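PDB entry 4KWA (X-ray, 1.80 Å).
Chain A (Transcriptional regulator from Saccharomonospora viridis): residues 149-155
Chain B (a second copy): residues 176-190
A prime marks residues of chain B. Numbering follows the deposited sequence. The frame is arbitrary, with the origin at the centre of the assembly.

Chain A 149-155: DELATRL
Chain B (176-190) DHMRQHLNDFIEHNI

An imidazole can serve two partners at once, giving a proton from one nitrogen and taking one at the other, and the contact between these two copies of a transcriptional regulator is a compact example. His181′ donates from ND1 to OE2 of Glu150 (3.1 Å, N-H...acceptor angle 136°), while its NE2 accepts from NE of Arg154 (2.9 Å, 158°). The ring thus links an acid and a base that lie one helical turn apart on chain A, where N of Arg154 bonds to O of Glu150 at 2.8 Å.

Both stretches are helical, with phi/psi near -62/-45 until His188′, Asn189′ and Ile190′ (-102/-8, -125/-26 and -103/-53), within a wider pi-type turn at 186-190. The axes cross almost perpendicularly, at -92°, and approach to 11.8 Å; the nearest CA atoms, those of Glu150 and His181′, are 8.1 Å apart. Glu150, Arg154 and His181′ make the polar links across this spacing. Glu150 leaves its helix sideways and folds back (chi1 and chi2 both m, chi3 -167°) to bring its carboxylate to the edge of the His181′ ring. Arg154 points toward chain B and reaches out as t, t, m with chi4 173°. His181′ starts sideways, and chi1 t with chi2 96° carries its ring into the contact.

The whole contact buries a modest 359 Å², both sides summed, with Arg154 (112 Å²) and His181′ (99 Å²) covered most; His181′, Thr153 and Phe185′ are buried in the assembly, while Glu150 and Arg154 stay partly exposed. The flat guanidinium offers a face for packing as well as N-H groups for bonding: Phe185′ CD1 lies over one face, 3.8 Å from Arg154 NH2, with the phenyl ring (chi1 t, chi2 79°) presenting its edge. Thr153 (chi1 m) places CG2 3.8 Å from His181′ CE1, its small methyl filling space beside the imidazole. Farther out, His177′ (chi1 t, chi2 -58°) brings CE1 within 3.9 Å of Glu150 OE2.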

# COMPACT_ATOMS: atom_id res chain seq x y z
N ASP A 149 2.08 11.79 -17.83
CA ASP A 149 1.05 11.13 -17.08
C ASP A 149 1.49 9.66 -16.71
O ASP A 149 1.23 9.19 -15.59
CB ASP A 149 -0.20 11.06 -18.00
CG ASP A 149 -1.04 12.32 -18.00
OD1 ASP A 149 -1.85 12.46 -17.08
OD2 ASP A 149 -1.04 13.09 -18.99
N GLU A 150 2.06 8.95 -17.66
CA GLU A 150 2.53 7.57 -17.40
C GLU A 150 3.62 7.61 -16.35
O GLU A 150 3.63 6.75 -15.43
CB GLU A 150 3.06 6.88 -18.68
CG GLU A 150 2.01 6.43 -19.69
CD GLU A 150 1.17 5.19 -19.28
OE1 GLU A 150 0.50 4.67 -20.20
OE2 GLU A 150 1.16 4.70 -18.10
N LEU A 151 4.48 8.62 -16.46
CA LEU A 151 5.57 8.83 -15.52
C LEU A 151 5.04 9.22 -14.15
O LEU A 151 5.56 8.73 -13.18
CB LEU A 151 6.58 9.84 -16.07
CG LEU A 151 7.74 10.15 -15.10
CD1 LEU A 151 8.41 8.87 -14.63
CD2 LEU A 151 8.79 11.04 -15.77
N ALA A 152 4.13 10.21 -14.03
CA ALA A 152 3.50 10.47 -12.75
C ALA A 152 2.89 9.17 -12.15
O ALA A 152 2.95 8.96 -10.98
CB ALA A 152 2.41 11.50 -12.90
N THR A 153 2.21 8.37 -12.95
CA THR A 153 1.65 7.03 -12.52
C THR A 153 2.72 6.16 -11.97
O THR A 153 2.58 5.60 -10.86
CB THR A 153 0.93 6.35 -13.67
OG1 THR A 153 -0.34 6.99 -13.84
CG2 THR A 153 0.62 4.90 -13.35
N ARG A 154 3.80 6.04 -12.72
CA ARG A 154 4.93 5.24 -12.23
C ARG A 154 5.57 5.76 -11.00
O ARG A 154 5.82 4.98 -10.08
CB ARG A 154 5.94 5.05 -13.33
CG ARG A 154 7.08 4.11 -13.12
CD ARG A 154 7.82 3.63 -14.39
NE ARG A 154 6.95 2.87 -15.29
CZ ARG A 154 7.23 2.43 -16.51
NH1 ARG A 154 6.27 1.72 -17.18
NH2 ARG A 154 8.42 2.66 -17.03
N LEU A 155 5.89 7.08 -10.95
CA LEU A 155 6.55 7.62 -9.77
C LEU A 155 5.71 7.46 -8.53
O LEU A 155 6.24 7.02 -7.47
CB LEU A 155 7.01 9.07 -10.00
CG LEU A 155 7.73 9.69 -8.85
CD1 LEU A 155 8.96 8.87 -8.41
CD2 LEU A 155 8.07 11.13 -9.25
N ASP B 176 -6.51 -4.01 -16.54
CA ASP B 176 -5.74 -4.06 -17.83
C ASP B 176 -4.73 -2.98 -17.99
O ASP B 176 -3.64 -3.19 -18.55
CB ASP B 176 -6.58 -4.06 -19.09
CG ASP B 176 -5.71 -4.30 -20.34
OD1 ASP B 176 -5.68 -3.32 -21.12
OD2 ASP B 176 -4.91 -5.34 -20.44
N HIS B 177 -5.07 -1.79 -17.49
CA HIS B 177 -4.10 -0.69 -17.50
C HIS B 177 -2.85 -0.95 -16.64
O HIS B 177 -1.72 -0.67 -17.03
CB HIS B 177 -4.79 0.64 -17.16
CG HIS B 177 -3.89 1.83 -17.31
ND1 HIS B 177 -2.71 1.96 -16.61
CD2 HIS B 177 -4.04 2.98 -18.01
CE1 HIS B 177 -2.15 3.12 -16.90
NE2 HIS B 177 -2.94 3.76 -17.74
N MSE B 178 -3.07 -1.61 -15.48
CA MSE B 178 -1.98 -2.02 -14.61
C MSE B 178 -1.14 -3.03 -15.36
O MSE B 178 0.11 -2.96 -15.36
CB MSE B 178 -2.63 -2.56 -13.32
CG MSE B 178 -1.54 -3.26 -12.49
SE MSE B 178 -2.27 -3.83 -10.77
CE MSE B 178 -0.71 -4.86 -10.03
N ARG B 179 -1.77 -3.95 -16.10
CA ARG B 179 -1.00 -4.96 -16.83
C ARG B 179 -0.11 -4.36 -17.88
O ARG B 179 1.07 -4.73 -18.06
CB ARG B 179 -1.94 -5.98 -17.47
CG ARG B 179 -1.19 -6.99 -18.30
CD ARG B 179 -2.11 -7.92 -19.05
NE ARG B 179 -2.93 -8.85 -18.28
CZ ARG B 179 -4.23 -8.71 -17.96
NH1 ARG B 179 -4.91 -7.65 -18.30
NH2 ARG B 179 -4.85 -9.62 -17.25
N GLN B 180 -0.66 -3.38 -18.60
CA GLN B 180 0.07 -2.75 -19.64
C GLN B 180 1.23 -1.95 -19.09
O GLN B 180 2.31 -1.98 -19.70
CB GLN B 180 -0.86 -1.82 -20.43
CG GLN B 180 -1.70 -2.56 -21.45
CD GLN B 180 -0.96 -2.75 -22.80
OE1 GLN B 180 0.27 -2.89 -22.88
NE2 GLN B 180 -1.73 -2.72 -23.88
N HIS B 181 0.99 -1.20 -18.01
CA HIS B 181 2.01 -0.47 -17.39
C HIS B 181 3.21 -1.37 -17.01
O HIS B 181 4.38 -1.00 -17.23
CB HIS B 181 1.48 0.27 -16.16
CG HIS B 181 2.41 1.36 -15.69
ND1 HIS B 181 2.25 2.67 -16.05
CD2 HIS B 181 3.55 1.31 -14.96
CE1 HIS B 181 3.28 3.37 -15.62
NE2 HIS B 181 4.06 2.57 -14.91
N LEU B 182 2.93 -2.47 -16.30
CA LEU B 182 3.95 -3.43 -15.94
C LEU B 182 4.70 -4.09 -17.14
O LEU B 182 5.93 -4.10 -17.18
CB LEU B 182 3.29 -4.45 -15.02
CG LEU B 182 2.96 -3.86 -13.63
CD1 LEU B 182 2.06 -4.84 -12.88
CD2 LEU B 182 4.17 -3.53 -12.76
N ASN B 183 3.95 -4.60 -18.12
CA ASN B 183 4.56 -5.09 -19.31
C ASN B 183 5.47 -4.02 -19.99
O ASN B 183 6.56 -4.38 -20.46
CB ASN B 183 3.53 -5.59 -20.29
CG ASN B 183 3.08 -7.01 -19.97
OD1 ASN B 183 3.80 -7.95 -20.24
ND2 ASN B 183 1.88 -7.16 -19.55
N ASP B 184 5.03 -2.76 -20.03
CA ASP B 184 5.83 -1.71 -20.60
C ASP B 184 7.09 -1.53 -19.78
O ASP B 184 8.19 -1.33 -20.35
CB ASP B 184 4.98 -0.46 -20.73
CG ASP B 184 3.83 -0.66 -21.81
OD1 ASP B 184 3.70 -1.76 -22.44
OD2 ASP B 184 3.01 0.25 -22.02
N PHE B 185 6.96 -1.60 -18.44
CA PHE B 185 8.14 -1.53 -17.59
C PHE B 185 9.13 -2.65 -17.94
O PHE B 185 10.35 -2.38 -18.05
CB PHE B 185 7.82 -1.57 -16.07
CG PHE B 185 9.04 -1.46 -15.22
CD1 PHE B 185 9.67 -0.26 -14.98
CD2 PHE B 185 9.50 -2.56 -14.59
CE1 PHE B 185 10.75 -0.20 -14.16
CE2 PHE B 185 10.60 -2.50 -13.77
CZ PHE B 185 11.23 -1.33 -13.56
N ILE B 186 8.64 -3.87 -18.02
CA ILE B 186 9.49 -5.05 -18.37
C ILE B 186 10.15 -4.83 -19.78
O ILE B 186 11.40 -4.86 -19.93
CB ILE B 186 8.63 -6.32 -18.42
CG1 ILE B 186 8.10 -6.67 -17.02
CG2 ILE B 186 9.45 -7.44 -19.04
CD1 ILE B 186 7.14 -7.82 -16.99
N GLU B 187 9.30 -4.54 -20.74
CA GLU B 187 9.77 -4.33 -22.16
C GLU B 187 10.76 -3.15 -22.37
O GLU B 187 11.76 -3.29 -23.14
CB GLU B 187 8.62 -4.27 -23.13
CG GLU B 187 7.71 -5.49 -23.18
CD GLU B 187 8.42 -6.80 -23.55
OE1 GLU B 187 9.41 -6.80 -24.33
OE2 GLU B 187 7.97 -7.86 -23.04
N HIS B 188 10.53 -2.04 -21.68
CA HIS B 188 11.38 -0.87 -21.86
C HIS B 188 12.41 -0.65 -20.81
O HIS B 188 13.10 0.34 -20.94
CB HIS B 188 10.53 0.40 -22.04
CG HIS B 188 9.58 0.27 -23.19
ND1 HIS B 188 8.28 0.74 -23.18
CD2 HIS B 188 9.74 -0.35 -24.38
CE1 HIS B 188 7.70 0.42 -24.33
NE2 HIS B 188 8.57 -0.21 -25.08
N ASN B 189 12.39 -1.41 -19.70
CA ASN B 189 13.36 -1.20 -18.62
C ASN B 189 14.15 -2.40 -18.24
O ASN B 189 15.26 -2.28 -17.68
CB ASN B 189 12.68 -0.73 -17.31
CG ASN B 189 12.13 0.65 -17.42
OD1 ASN B 189 11.17 0.92 -18.14
ND2 ASN B 189 12.71 1.55 -16.62
N ILE B 190 13.57 -3.55 -18.50
CA ILE B 190 14.26 -4.78 -18.18
C ILE B 190 14.86 -5.46 -19.39
O ILE B 190 16.05 -5.80 -19.41
CB ILE B 190 13.36 -5.71 -17.32
CG1 ILE B 190 12.92 -4.97 -16.02
CG2 ILE B 190 14.16 -6.92 -16.91
CD1 ILE B 190 12.12 -5.85 -15.10